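Local coordinates for class II aldolase/adducin N-terminal domain-containing protein (PDB 3M4R) that binds zinc through this N-terminal class II aldolase/adducin domain and, as the full-length protein, is probably an oxidoreductase of the short-chain dehydrogenase/reductase family, at residues N6-E10 against Y22-L26; D16-V20 against T41-E47; V57-K61 against T117-A121; G74-I78 against E110-S114; G189-F193 against H204-V208. All coordinates share one frame. Numbering follows the deposited sequence.

How the contacts relate
Four of the five contacts use a central sheet with helices on both faces. In contacts 2 and 5 a helix packs on one face; contact 1 adds the N-terminal loop outside helix 16-28. On that helix's sheet-facing side Ser24 OG lies 2.7 Å from Thr41 OG1, joining contacts 1 and 2. Contact 3 uses the other face, tied to contact 2 (centres about 10 Å apart) by Ser42 OG and His120 ND1, 2.7 Å apart. Contact 4, centred about 9 Å from contact 3, joins edge strand 75-79 to loop 110-114. The zinc, held by Glu116, His130, His132 and His188, lies about 8, 9 and 11 Å from the side chains of His120, Leu190 and Thr41.

Contact 1 (N6-E10 against Y22-L26); sequences NRWAE and YGSRL
This is a surface contact in which an irregular N-terminal loop, 6-10, is laid against helix 16-28, showing how one tyrosine can fasten a chain end to a helix by several means. Extended residues (Asn6, Trp8 at phi/psi -78/116, Glu10 at -70/167) are interrupted by Arg7 at -100/19 and Ala9 at -112/-37, which bend the chain, while 22-26 is regular helix. Arg7 is level with Leu26 (CA atoms 6.9 Å apart) and Glu10 with Tyr22 (8.6 Å), so the two runs go in opposite senses. Tyr22 (chi1 t) reaches toward the loop, its OH accepting a hydrogen bond from Ala9 N at 3.0 Å. The edge of its ring meets the face of the Trp8 six-membered ring in a T-shaped pair, centroids 5.0 Å apart and planes at 88°, and Glu10 CG sits over the Tyr22 ring face in a CH-pi contact, 4.0 Å from the centroid. Trp8, also t at chi1, places CZ3 3.7 Å from Gly23 CA and CE3 3.7 Å from Leu26 CD1. Arg7 CB closes the other end, 4.0 Å from Leu26 CD2. An N-terminal arm thus packs by an aromatic pair on the first helix of the class II aldolase/adducin domain, away from the zinc site. The loop also reaches helix 197-215, through Trp8 on Lys198 and Arg7 N hydrogen-bonded to Tyr201 OH, and Leu26 touches Tyr201 helix to helix.

Contact 2 (D16-V20 against T41-E47); sequences DIDEV and TSVKTTE
The first turn of helix 16-28 lies almost antiparallel to strand 40-48, with the segment axes 8.3 Å apart at closest and a signed crossing angle of 162°. Asp16 falls nearest Thr45 (CA atoms 6.7 Å apart) and Val20 nearest Val43 (6.2 Å), so residues one helical turn apart meet alternate residues of the strand. Val20 (chi1 80°, p) puts CB 3.8 Å from Val43 CG1, and its CG2 lies 3.6 Å from Ser42 O and 4.0 Å from Thr41 OG1. Val43, p as well, presents both methyls to the helix, CG2 being 4.0 Å from Asp16 CB. Toward the N-terminal end of the helix, at Asp16, the contact turns polar. Asp16 adopts chi1 -73° (m) with chi2 -16°, and Thr45 takes the t rotamer; together they allow Thr45 OG1 to donate to Asp16 OD2 at 2.8 Å. The same carboxylate oxygen also forms a salt bridge with Lys126. Ile17 (m, t) sends CD1 to 4.4 Å from Glu47 OE2, whose charge is met by Arg59. On the strand's other face Ser42 (chi1 71°, p) hydrogen-bonds through OG to His120, whereas Thr41 (p), facing the helix, pairs with Ser24. A helix laid on one face of a central sheet, with polar partners toward the zinc-site region on the other, is the layered alpha/beta/alpha arrangement of the class II aldolase (AraD-like) fold.

Contact 3 (V57-K61 against T117-A121); sequences VLRVK and TFLHA
Against one face of strand 54-61, the short helix 117-121 packs obliquely, its segment axis 9.3 Å from that of the strand at closest, with a signed crossing angle of 142°. Thr117 lies nearest Val60 (CA atoms 6.7 Å apart) and Ala121 nearest Leu58 (6.8 Å), one helical turn matching two strand residues. Thr117 (chi1 -68°, m) brings CG2 to 3.5 Å from Leu58 CD2 and OG1 to 3.5 Å from Val60 CG1; its hydroxyl is hydrogen-bonded to Ser114 O. In the helical turn Ala121 N donates to Thr117 O at 3.0 Å. Phe118 points away from the strand and packs on helices 94-103 and 166-175; Leu119 packs on helix 166-175. This helix follows closely on the zinc ligand Glu116, in one helical layer of the alpha/beta/alpha class II aldolase fold. His120 CB lies 4.0 Å from Leu58 CD2, and its m rotamer sets the ring so that Val60 CG2 rests over one face, 4.3 Å from His120 CD2; ND1 is hydrogen-bonded to Ser42 and NE2 to Asn40. Ala121 CB lies 4.0 Å from Leu58 CD2, a methyl that the t, p rotamer of Leu58 pushes between Thr117 and Ala121.

Contact 4 (G74-I78 against E110-S114); sequences GFTGI and EPSPS
A sheet margin can be satisfied by a loop rather than by another strand. Strand 75-79 is outermost within this chain, paired on one side with strand 54-61, and the segment 110-114, extended over 110-113 (phi -53 to -75°, psi 137 to 159°), crosses it at 79° between end-to-end directions, closest at Thr76 and Pro113 (CA atoms 5.7 Å apart). Glu110 (chi1 m, chi2 t) brings OE1 to the strand backbone: Gly77 N donates to Glu110 OE1 at 2.9 Å (N-H...O angle 163°). Gly77 is also hydrogen-bonded through its backbone to Val106, so the loop meets the edge in more than one place. A water lies within hydrogen-bonding distance of both residues, 2.7 Å from Gly77 O and 2.6 Å from Glu110 OE1. Glu110 OE2 forms a salt bridge with Arg59 NH1, so both carboxylate oxygens have partners. In the class II aldolase fold this is the sheet's flank, and 110-114 leads on toward the zinc ligand Glu116. Thr76 (chi1 -75°, m) donates from OG1 to Pro111 O at 2.6 Å, and Thr76 OG1 is also hydrogen-bonded to Asn62 ND2. Ile78 CD1 approaches Pro113 CG to 3.8 Å, and Thr76 CG2 approaches Pro113 CB to 4.1 Å.

Contact 5 (G189-F193 against H204-V208); sequences GLLTF and HINIV
Leu190, His204 and Thr192 carry most of the buried surface where strand 189-194 meets helix 197-215. The segment axes come within 9.2 Å at a signed crossing angle of 145°, and Thr192 and His204 are the nearest pair, their CA atoms 5.7 Å apart. Leu190 (t, p) pushes CD2 over the imidazole face: it lies 3.7 Å from the His204 ring centroid, 8° off the ring normal, a CH-pi contact. The same CD2 methyl reaches Ile207 CG2 and Val208 CG2, each at 3.7 Å. His204 takes an unusual chi1 of -142°, between wells, which swings its ring to the strand so that ND1 donates to Thr192 OG1 at 2.7 Å; its NE2 is hydrogen-bonded to Ser131 OG. Thr192 (p) holds this oxygen at the ring edge, where Ala200 O is a second partner, while its CG2 packs 3.8 Å from Ile207 CD1. On the backbone side, Leu190 O is hydrogen-bonded to ND1 of the zinc ligand His130. Such a strand turning into a helix that folds back, roughly antiparallel, over the sheet is a compact beta-alpha unit, here packing the last helix of the AraD-like domain onto the neighbour of strand 127-131, which carries the zinc ligand His130.

Contact 1 (N6-E10 against Y22-L26)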
# COMPACT_ATOMS: atom_id res chain seq x y z
N ASN A 6 0.23 -10.89 -15.41
CA ASN A 6 -0.46 -11.10 -14.13
C ASN A 6 -0.21 -12.52 -13.60
O ASN A 6 -0.77 -13.50 -14.11
CB ASN A 6 -1.96 -10.87 -14.34
CG ASN A 6 -2.74 -10.88 -13.05
OD1 ASN A 6 -2.73 -11.87 -12.31
ND2 ASN A 6 -3.47 -9.81 -12.80
N ARG A 7 0.61 -12.62 -12.55
CA ARG A 7 1.15 -13.91 -12.12
C ARG A 7 0.44 -14.57 -10.91
O ARG A 7 1.01 -15.46 -10.27
CB ARG A 7 2.65 -13.74 -11.80
CG ARG A 7 3.43 -12.93 -12.83
CD ARG A 7 4.95 -12.88 -12.52
NE ARG A 7 5.59 -11.62 -12.94
CZ ARG A 7 6.90 -11.36 -12.92
NH1 ARG A 7 7.36 -10.18 -13.33
NH2 ARG A 7 7.77 -12.28 -12.50
N TRP A 8 -0.79 -14.16 -10.59
CA TRP A 8 -1.46 -14.64 -9.36
C TRP A 8 -2.00 -16.04 -9.60
O TRP A 8 -2.86 -16.21 -10.45
CB TRP A 8 -2.60 -13.70 -8.93
CG TRP A 8 -3.14 -13.97 -7.53
CD1 TRP A 8 -3.99 -14.96 -7.17
CD2 TRP A 8 -2.87 -13.22 -6.33
NE1 TRP A 8 -4.26 -14.90 -5.83
CE2 TRP A 8 -3.59 -13.83 -5.28
CE3 TRP A 8 -2.09 -12.10 -6.04
CZ2 TRP A 8 -3.56 -13.38 -3.98
CZ3 TRP A 8 -2.07 -11.63 -4.71
CH2 TRP A 8 -2.79 -12.28 -3.71
N ALA A 9 -1.48 -17.03 -8.87
CA ALA A 9 -1.81 -18.45 -9.12
C ALA A 9 -2.63 -19.11 -8.00
O ALA A 9 -3.52 -19.91 -8.27
CB ALA A 9 -0.52 -19.26 -9.41
N GLU A 10 -2.36 -18.78 -6.75
CA GLU A 10 -3.04 -19.46 -5.63
C GLU A 10 -4.52 -19.13 -5.49
O GLU A 10 -5.05 -18.22 -6.13
CB GLU A 10 -2.32 -19.15 -4.33
CG GLU A 10 -0.87 -19.61 -4.29
CD GLU A 10 -0.74 -21.09 -4.52
OE1 GLU A 10 -1.50 -21.88 -3.89
OE2 GLU A 10 0.12 -21.47 -5.33
N TYR A 22 2.30 -13.64 -0.02
CA TYR A 22 2.20 -14.09 -1.39
C TYR A 22 2.12 -12.95 -2.38
O TYR A 22 2.88 -12.89 -3.33
CB TYR A 22 1.02 -15.03 -1.55
CG TYR A 22 0.93 -15.57 -2.94
CD1 TYR A 22 1.85 -16.50 -3.40
CD2 TYR A 22 -0.06 -15.13 -3.81
CE1 TYR A 22 1.77 -16.99 -4.68
CE2 TYR A 22 -0.14 -15.60 -5.08
CZ TYR A 22 0.78 -16.53 -5.52
OH TYR A 22 0.68 -17.00 -6.81
N GLY A 23 1.23 -12.00 -2.11
CA GLY A 23 1.07 -10.84 -2.97
C GLY A 23 2.34 -10.01 -3.04
O GLY A 23 2.70 -9.52 -4.09
N SER A 24 3.00 -9.86 -1.89
CA SER A 24 4.21 -9.06 -1.79
C SER A 24 5.28 -9.65 -2.65
O SER A 24 5.95 -8.96 -3.39
CB SER A 24 4.65 -9.02 -0.35
OG SER A 24 3.65 -8.37 0.40
N ARG A 25 5.44 -10.95 -2.55
CA ARG A 25 6.44 -11.65 -3.37
C ARG A 25 6.22 -11.44 -4.87
O ARG A 25 7.18 -11.18 -5.59
CB ARG A 25 6.46 -13.12 -3.01
CG ARG A 25 7.06 -13.37 -1.63
CD ARG A 25 6.79 -14.77 -1.18
NE ARG A 25 7.43 -15.04 0.10
CZ ARG A 25 7.42 -16.22 0.73
NH1 ARG A 25 6.85 -17.28 0.17
NH2 ARG A 25 8.04 -16.35 1.89
N LEU A 26 4.97 -11.53 -5.33
CA LEU A 26 4.65 -11.31 -6.76
C LEU A 26 5.03 -9.90 -7.21
O LEU A 26 5.65 -9.74 -8.21
CB LEU A 26 3.16 -11.50 -7.00
CG LEU A 26 2.64 -12.94 -6.98
CD1 LEU A 26 1.20 -12.95 -7.44
CD2 LEU A 26 3.46 -13.87 -7.85

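Contact 2 (D16-V20 against T41-E47)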
# COMPACT_ATOMS: atom_id res chain seq x y z
N ASP A 16 -4.30 -14.71 6.79
CA ASP A 16 -4.17 -13.41 6.19
C ASP A 16 -2.72 -13.05 5.93
O ASP A 16 -2.42 -12.49 4.89
CB ASP A 16 -4.78 -12.34 7.09
CG ASP A 16 -6.31 -12.40 7.08
OD1 ASP A 16 -6.88 -13.05 6.16
OD2 ASP A 16 -6.94 -11.82 7.98
N ILE A 17 -1.83 -13.34 6.86
CA ILE A 17 -0.42 -13.04 6.63
C ILE A 17 0.17 -13.85 5.45
O ILE A 17 0.92 -13.31 4.63
CB ILE A 17 0.40 -13.16 7.94
CG1 ILE A 17 0.08 -11.94 8.86
CG2 ILE A 17 1.91 -13.19 7.64
CD1 ILE A 17 0.51 -12.10 10.38
N ASP A 18 -0.16 -15.12 5.36
CA ASP A 18 0.28 -15.92 4.20
C ASP A 18 -0.18 -15.28 2.89
O ASP A 18 0.57 -15.23 1.92
CB ASP A 18 -0.20 -17.38 4.25
CG ASP A 18 0.37 -18.17 5.43
OD1 ASP A 18 1.46 -17.84 5.90
OD2 ASP A 18 -0.28 -19.13 5.89
N GLU A 19 -1.41 -14.78 2.87
CA GLU A 19 -1.94 -14.13 1.66
C GLU A 19 -1.18 -12.85 1.28
O GLU A 19 -0.81 -12.68 0.14
CB GLU A 19 -3.44 -13.83 1.81
CG GLU A 19 -4.07 -13.21 0.54
CD GLU A 19 -5.60 -13.31 0.56
OE1 GLU A 19 -6.13 -13.89 1.50
OE2 GLU A 19 -6.28 -12.78 -0.32
N VAL A 20 -0.96 -11.96 2.23
CA VAL A 20 -0.22 -10.71 1.98
C VAL A 20 1.23 -10.99 1.60
O VAL A 20 1.76 -10.26 0.77
CB VAL A 20 -0.28 -9.69 3.19
CG1 VAL A 20 0.70 -10.03 4.34
CG2 VAL A 20 -0.05 -8.24 2.65
N THR A 41 3.11 -3.25 1.30
CA THR A 41 1.85 -3.88 1.31
C THR A 41 1.35 -4.03 2.74
O THR A 41 2.14 -3.92 3.72
CB THR A 41 2.00 -5.28 0.73
OG1 THR A 41 3.05 -5.97 1.46
CG2 THR A 41 2.37 -5.19 -0.79
N SER A 42 0.07 -4.38 2.86
CA SER A 42 -0.54 -4.53 4.16
C SER A 42 -1.82 -5.35 4.09
O SER A 42 -2.41 -5.49 3.04
CB SER A 42 -0.84 -3.19 4.77
OG SER A 42 -1.89 -2.52 4.11
N VAL A 43 -2.17 -5.95 5.21
CA VAL A 43 -3.43 -6.63 5.36
C VAL A 43 -4.01 -6.25 6.74
O VAL A 43 -3.28 -6.24 7.72
CB VAL A 43 -3.28 -8.14 5.22
CG1 VAL A 43 -2.29 -8.69 6.20
CG2 VAL A 43 -4.68 -8.82 5.29
N LYS A 44 -5.30 -5.92 6.77
CA LYS A 44 -6.02 -5.68 8.01
C LYS A 44 -6.61 -7.00 8.54
O LYS A 44 -7.28 -7.76 7.82
CB LYS A 44 -7.11 -4.64 7.81
CG LYS A 44 -6.54 -3.27 7.46
CD LYS A 44 -7.65 -2.29 7.09
CE LYS A 44 -7.06 -0.95 6.58
NZ LYS A 44 -6.39 -1.05 5.24
N THR A 45 -6.31 -7.31 9.81
CA THR A 45 -6.53 -8.64 10.31
C THR A 45 -7.00 -8.61 11.74
O THR A 45 -6.90 -7.59 12.40
CB THR A 45 -5.23 -9.45 10.12
OG1 THR A 45 -5.53 -10.85 10.23
CG2 THR A 45 -4.15 -9.03 11.10
N THR A 46 -7.51 -9.74 12.23
CA THR A 46 -7.94 -9.87 13.64
C THR A 46 -6.97 -10.69 14.41
O THR A 46 -6.63 -11.80 13.98
CB THR A 46 -9.31 -10.53 13.68
OG1 THR A 46 -10.16 -9.78 12.83
CG2 THR A 46 -9.94 -10.58 15.07
N GLU A 47 -6.51 -10.16 15.55
CA GLU A 47 -5.55 -10.81 16.39
C GLU A 47 -5.92 -10.59 17.86
O GLU A 47 -6.73 -9.72 18.19
CB GLU A 47 -4.16 -10.22 16.16
CG GLU A 47 -3.77 -10.17 14.74
CD GLU A 47 -2.31 -9.77 14.53
OE1 GLU A 47 -1.62 -9.38 15.51
OE2 GLU A 47 -1.88 -9.83 13.36

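Contact 3 (V57-K61 against T117-A121)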
# COMPACT_ATOMS: atom_id res chain seq x y z
N VAL A 57 -5.80 -5.25 13.57
CA VAL A 57 -4.37 -5.03 13.45
C VAL A 57 -4.07 -4.81 11.96
O VAL A 57 -4.56 -5.58 11.12
CB VAL A 57 -3.54 -6.20 13.98
CG1 VAL A 57 -2.06 -5.98 13.76
CG2 VAL A 57 -3.82 -6.45 15.55
N LEU A 58 -3.29 -3.77 11.67
CA LEU A 58 -2.70 -3.57 10.38
C LEU A 58 -1.35 -4.23 10.39
O LEU A 58 -0.45 -3.82 11.08
CB LEU A 58 -2.57 -2.07 10.02
CG LEU A 58 -1.97 -1.76 8.64
CD1 LEU A 58 -2.99 -2.05 7.49
CD2 LEU A 58 -1.50 -0.29 8.65
N ARG A 59 -1.22 -5.27 9.58
CA ARG A 59 0.05 -5.95 9.41
C ARG A 59 0.67 -5.34 8.16
O ARG A 59 0.19 -5.55 7.04
CB ARG A 59 -0.16 -7.47 9.24
CG ARG A 59 -0.42 -8.26 10.55
CD ARG A 59 0.87 -8.47 11.34
NE ARG A 59 0.61 -8.85 12.73
CZ ARG A 59 1.53 -8.96 13.70
NH1 ARG A 59 2.81 -8.81 13.46
NH2 ARG A 59 1.13 -9.24 14.95
N VAL A 60 1.70 -4.55 8.36
CA VAL A 60 2.27 -3.72 7.31
C VAL A 60 3.73 -4.08 7.15
O VAL A 60 4.42 -4.40 8.11
CB VAL A 60 2.13 -2.22 7.61
CG1 VAL A 60 2.92 -1.81 8.90
CG2 VAL A 60 2.60 -1.37 6.43
N LYS A 61 4.19 -4.03 5.90
CA LYS A 61 5.57 -4.31 5.56
C LYS A 61 6.54 -3.54 6.43
O LYS A 61 6.32 -2.38 6.67
CB LYS A 61 5.81 -3.97 4.09
CG LYS A 61 7.13 -4.42 3.58
CD LYS A 61 7.98 -3.31 3.27
CE LYS A 61 9.19 -3.74 2.46
NZ LYS A 61 10.42 -3.19 3.17
N THR A 117 3.08 3.72 6.38
CA THR A 117 2.03 2.95 7.00
C THR A 117 0.68 3.62 6.95
O THR A 117 -0.35 2.94 6.83
CB THR A 117 2.39 2.55 8.48
OG1 THR A 117 3.48 1.61 8.45
CG2 THR A 117 1.20 1.94 9.16
N PHE A 118 0.66 4.93 7.08
CA PHE A 118 -0.63 5.63 7.08
C PHE A 118 -1.36 5.59 5.74
O PHE A 118 -2.58 5.66 5.73
CB PHE A 118 -0.51 7.05 7.56
CG PHE A 118 -0.28 7.14 9.06
CD1 PHE A 118 -1.29 6.81 9.93
CD2 PHE A 118 0.95 7.47 9.57
CE1 PHE A 118 -1.09 6.87 11.31
CE2 PHE A 118 1.15 7.56 10.96
CZ PHE A 118 0.12 7.24 11.82
N LEU A 119 -0.64 5.38 4.62
CA LEU A 119 -1.36 5.16 3.33
C LEU A 119 -2.27 3.94 3.43
O LEU A 119 -3.40 3.89 2.86
CB LEU A 119 -0.40 4.95 2.15
CG LEU A 119 0.61 6.04 1.81
CD1 LEU A 119 1.53 5.62 0.62
CD2 LEU A 119 -0.09 7.37 1.53
N HIS A 120 -1.77 2.96 4.15
CA HIS A 120 -2.44 1.68 4.31
C HIS A 120 -3.60 1.75 5.32
O HIS A 120 -4.74 1.22 5.09
CB HIS A 120 -1.40 0.67 4.75
CG HIS A 120 -0.37 0.40 3.68
ND1 HIS A 120 -0.49 -0.66 2.81
CD2 HIS A 120 0.76 1.06 3.33
CE1 HIS A 120 0.53 -0.64 1.96
NE2 HIS A 120 1.31 0.39 2.25
N ALA A 121 -3.30 2.36 6.45
CA ALA A 121 -4.27 2.42 7.57
C ALA A 121 -5.50 3.19 7.16
O ALA A 121 -6.60 2.83 7.55
CB ALA A 121 -3.63 3.07 8.86

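Contact 4 (G74-I78 against E110-S114)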
# COMPACT_ATOMS: atom_id res chain seq x y z
N GLY A 74 8.28 -10.16 8.13
CA GLY A 74 8.34 -8.86 7.53
C GLY A 74 7.12 -8.01 7.69
O GLY A 74 7.06 -6.98 7.04
N PHE A 75 6.13 -8.45 8.47
CA PHE A 75 4.91 -7.70 8.66
C PHE A 75 4.76 -7.36 10.12
O PHE A 75 4.63 -8.24 10.97
CB PHE A 75 3.70 -8.46 8.11
CG PHE A 75 3.72 -8.46 6.62
CD1 PHE A 75 4.46 -9.44 5.94
CD2 PHE A 75 3.18 -7.40 5.91
CE1 PHE A 75 4.58 -9.38 4.52
CE2 PHE A 75 3.30 -7.34 4.50
CZ PHE A 75 4.00 -8.33 3.81
N THR A 76 4.78 -6.07 10.39
CA THR A 76 4.78 -5.55 11.77
C THR A 76 3.34 -5.17 12.05
O THR A 76 2.65 -4.58 11.19
CB THR A 76 5.75 -4.39 11.90
OG1 THR A 76 7.11 -4.91 11.91
CG2 THR A 76 5.51 -3.48 13.20
N GLY A 77 2.86 -5.54 13.25
CA GLY A 77 1.48 -5.29 13.66
C GLY A 77 1.28 -3.92 14.26
O GLY A 77 1.93 -3.60 15.28
N ILE A 78 0.36 -3.15 13.67
CA ILE A 78 -0.01 -1.81 14.15
C ILE A 78 -1.46 -1.83 14.56
O ILE A 78 -2.34 -2.32 13.83
CB ILE A 78 0.25 -0.72 13.04
CG1 ILE A 78 1.72 -0.73 12.60
CG2 ILE A 78 -0.19 0.71 13.47
CD1 ILE A 78 2.78 -0.32 13.67
N GLU A 110 9.19 -6.09 17.26
CA GLU A 110 9.20 -6.25 15.81
C GLU A 110 10.00 -5.18 15.09
O GLU A 110 10.27 -4.11 15.66
CB GLU A 110 7.78 -6.30 15.24
CG GLU A 110 7.07 -7.50 15.70
CD GLU A 110 5.62 -7.57 15.22
OE1 GLU A 110 5.03 -6.55 14.83
OE2 GLU A 110 5.06 -8.67 15.27
N PRO A 111 10.43 -5.47 13.85
CA PRO A 111 11.10 -4.43 13.06
C PRO A 111 10.19 -3.22 12.80
O PRO A 111 8.97 -3.35 12.74
CB PRO A 111 11.49 -5.15 11.77
CG PRO A 111 11.41 -6.66 12.10
CD PRO A 111 10.27 -6.72 13.07
N SER A 112 10.80 -2.03 12.70
CA SER A 112 10.04 -0.79 12.45
C SER A 112 9.12 -0.92 11.23
O SER A 112 9.51 -1.45 10.21
CB SER A 112 10.98 0.39 12.25
OG SER A 112 11.68 0.68 13.45
N PRO A 113 7.88 -0.42 11.34
CA PRO A 113 6.95 -0.48 10.24
C PRO A 113 7.31 0.55 9.16
O PRO A 113 7.98 1.56 9.43
CB PRO A 113 5.59 -0.13 10.91
CG PRO A 113 5.98 0.78 12.02
CD PRO A 113 7.30 0.25 12.53
N SER A 114 6.91 0.24 7.93
CA SER A 114 7.04 1.16 6.79
C SER A 114 6.71 2.60 7.19
O SER A 114 5.70 2.83 7.84
CB SER A 114 6.06 0.76 5.67
OG SER A 114 6.13 1.68 4.56
O HOH W 1 4.18 -4.62 16.42

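Contact 5 (G189-F193 against H204-V208)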
# COMPACT_ATOMS: atom_id res chain seq x y z
N GLY A 189 3.93 6.99 -7.27
CA GLY A 189 3.58 5.61 -7.60
C GLY A 189 2.10 5.38 -7.61
O GLY A 189 1.31 6.25 -8.03
N LEU A 190 1.71 4.20 -7.14
CA LEU A 190 0.35 3.73 -7.23
C LEU A 190 -0.09 3.07 -5.95
O LEU A 190 0.69 2.34 -5.32
CB LEU A 190 0.25 2.73 -8.36
CG LEU A 190 -1.11 2.05 -8.61
CD1 LEU A 190 -2.22 3.04 -9.05
CD2 LEU A 190 -0.88 1.04 -9.75
N LEU A 191 -1.36 3.27 -5.62
CA LEU A 191 -2.04 2.49 -4.64
C LEU A 191 -3.20 1.73 -5.24
O LEU A 191 -4.05 2.30 -5.96
CB LEU A 191 -2.59 3.39 -3.56
CG LEU A 191 -1.55 4.04 -2.64
CD1 LEU A 191 -2.19 5.31 -2.09
CD2 LEU A 191 -1.13 3.05 -1.50
N THR A 192 -3.23 0.44 -4.96
CA THR A 192 -4.43 -0.39 -5.18
C THR A 192 -4.83 -1.13 -3.92
O THR A 192 -4.06 -1.22 -2.95
CB THR A 192 -4.25 -1.31 -6.37
OG1 THR A 192 -3.16 -2.23 -6.18
CG2 THR A 192 -4.07 -0.47 -7.68
N PHE A 193 -6.03 -1.70 -3.95
CA PHE A 193 -6.63 -2.25 -2.77
C PHE A 193 -7.81 -3.16 -3.12
O PHE A 193 -8.33 -3.14 -4.25
CB PHE A 193 -7.12 -1.09 -1.90
CG PHE A 193 -7.48 0.13 -2.70
CD1 PHE A 193 -8.62 0.16 -3.47
CD2 PHE A 193 -6.64 1.22 -2.72
CE1 PHE A 193 -8.95 1.30 -4.28
CE2 PHE A 193 -6.92 2.33 -3.50
CZ PHE A 193 -8.10 2.39 -4.29
N HIS A 204 -3.57 -3.73 -9.49
CA HIS A 204 -2.25 -3.13 -9.66
C HIS A 204 -1.68 -3.40 -11.07
O HIS A 204 -1.18 -2.50 -11.75
CB HIS A 204 -1.29 -3.65 -8.60
CG HIS A 204 -0.35 -2.60 -8.09
ND1 HIS A 204 -0.65 -1.81 -7.00
CD2 HIS A 204 0.88 -2.22 -8.51
CE1 HIS A 204 0.34 -0.95 -6.80
NE2 HIS A 204 1.29 -1.20 -7.68
N ILE A 205 -1.74 -4.66 -11.49
CA ILE A 205 -1.18 -5.06 -12.78
C ILE A 205 -1.91 -4.37 -13.92
O ILE A 205 -1.27 -3.80 -14.81
CB ILE A 205 -1.20 -6.60 -12.98
CG1 ILE A 205 -0.31 -7.30 -11.95
CG2 ILE A 205 -0.78 -6.98 -14.42
CD1 ILE A 205 1.11 -6.73 -11.85
N ASN A 206 -3.24 -4.42 -13.89
CA ASN A 206 -4.08 -3.82 -14.93
C ASN A 206 -3.73 -2.35 -15.13
O ASN A 206 -3.48 -1.94 -16.26
CB ASN A 206 -5.57 -4.01 -14.59
CG ASN A 206 -6.08 -5.39 -15.01
OD1 ASN A 206 -5.66 -5.90 -16.06
ND2 ASN A 206 -6.98 -5.98 -14.23
N ILE A 207 -3.57 -1.61 -14.04
CA ILE A 207 -3.24 -0.18 -14.14
C ILE A 207 -1.83 0.08 -14.64
O ILE A 207 -1.63 0.92 -15.54
CB ILE A 207 -3.46 0.55 -12.82
CG1 ILE A 207 -4.97 0.67 -12.55
CG2 ILE A 207 -2.78 1.92 -12.83
CD1 ILE A 207 -5.28 0.83 -11.06
N VAL A 208 -0.86 -0.63 -14.11
CA VAL A 208 0.52 -0.36 -14.51
C VAL A 208 0.70 -0.76 -15.97
O VAL A 208 1.35 -0.05 -16.73
CB VAL A 208 1.53 -1.09 -13.62
CG1 VAL A 208 2.92 -0.98 -14.18
CG2 VAL A 208 1.47 -0.52 -12.16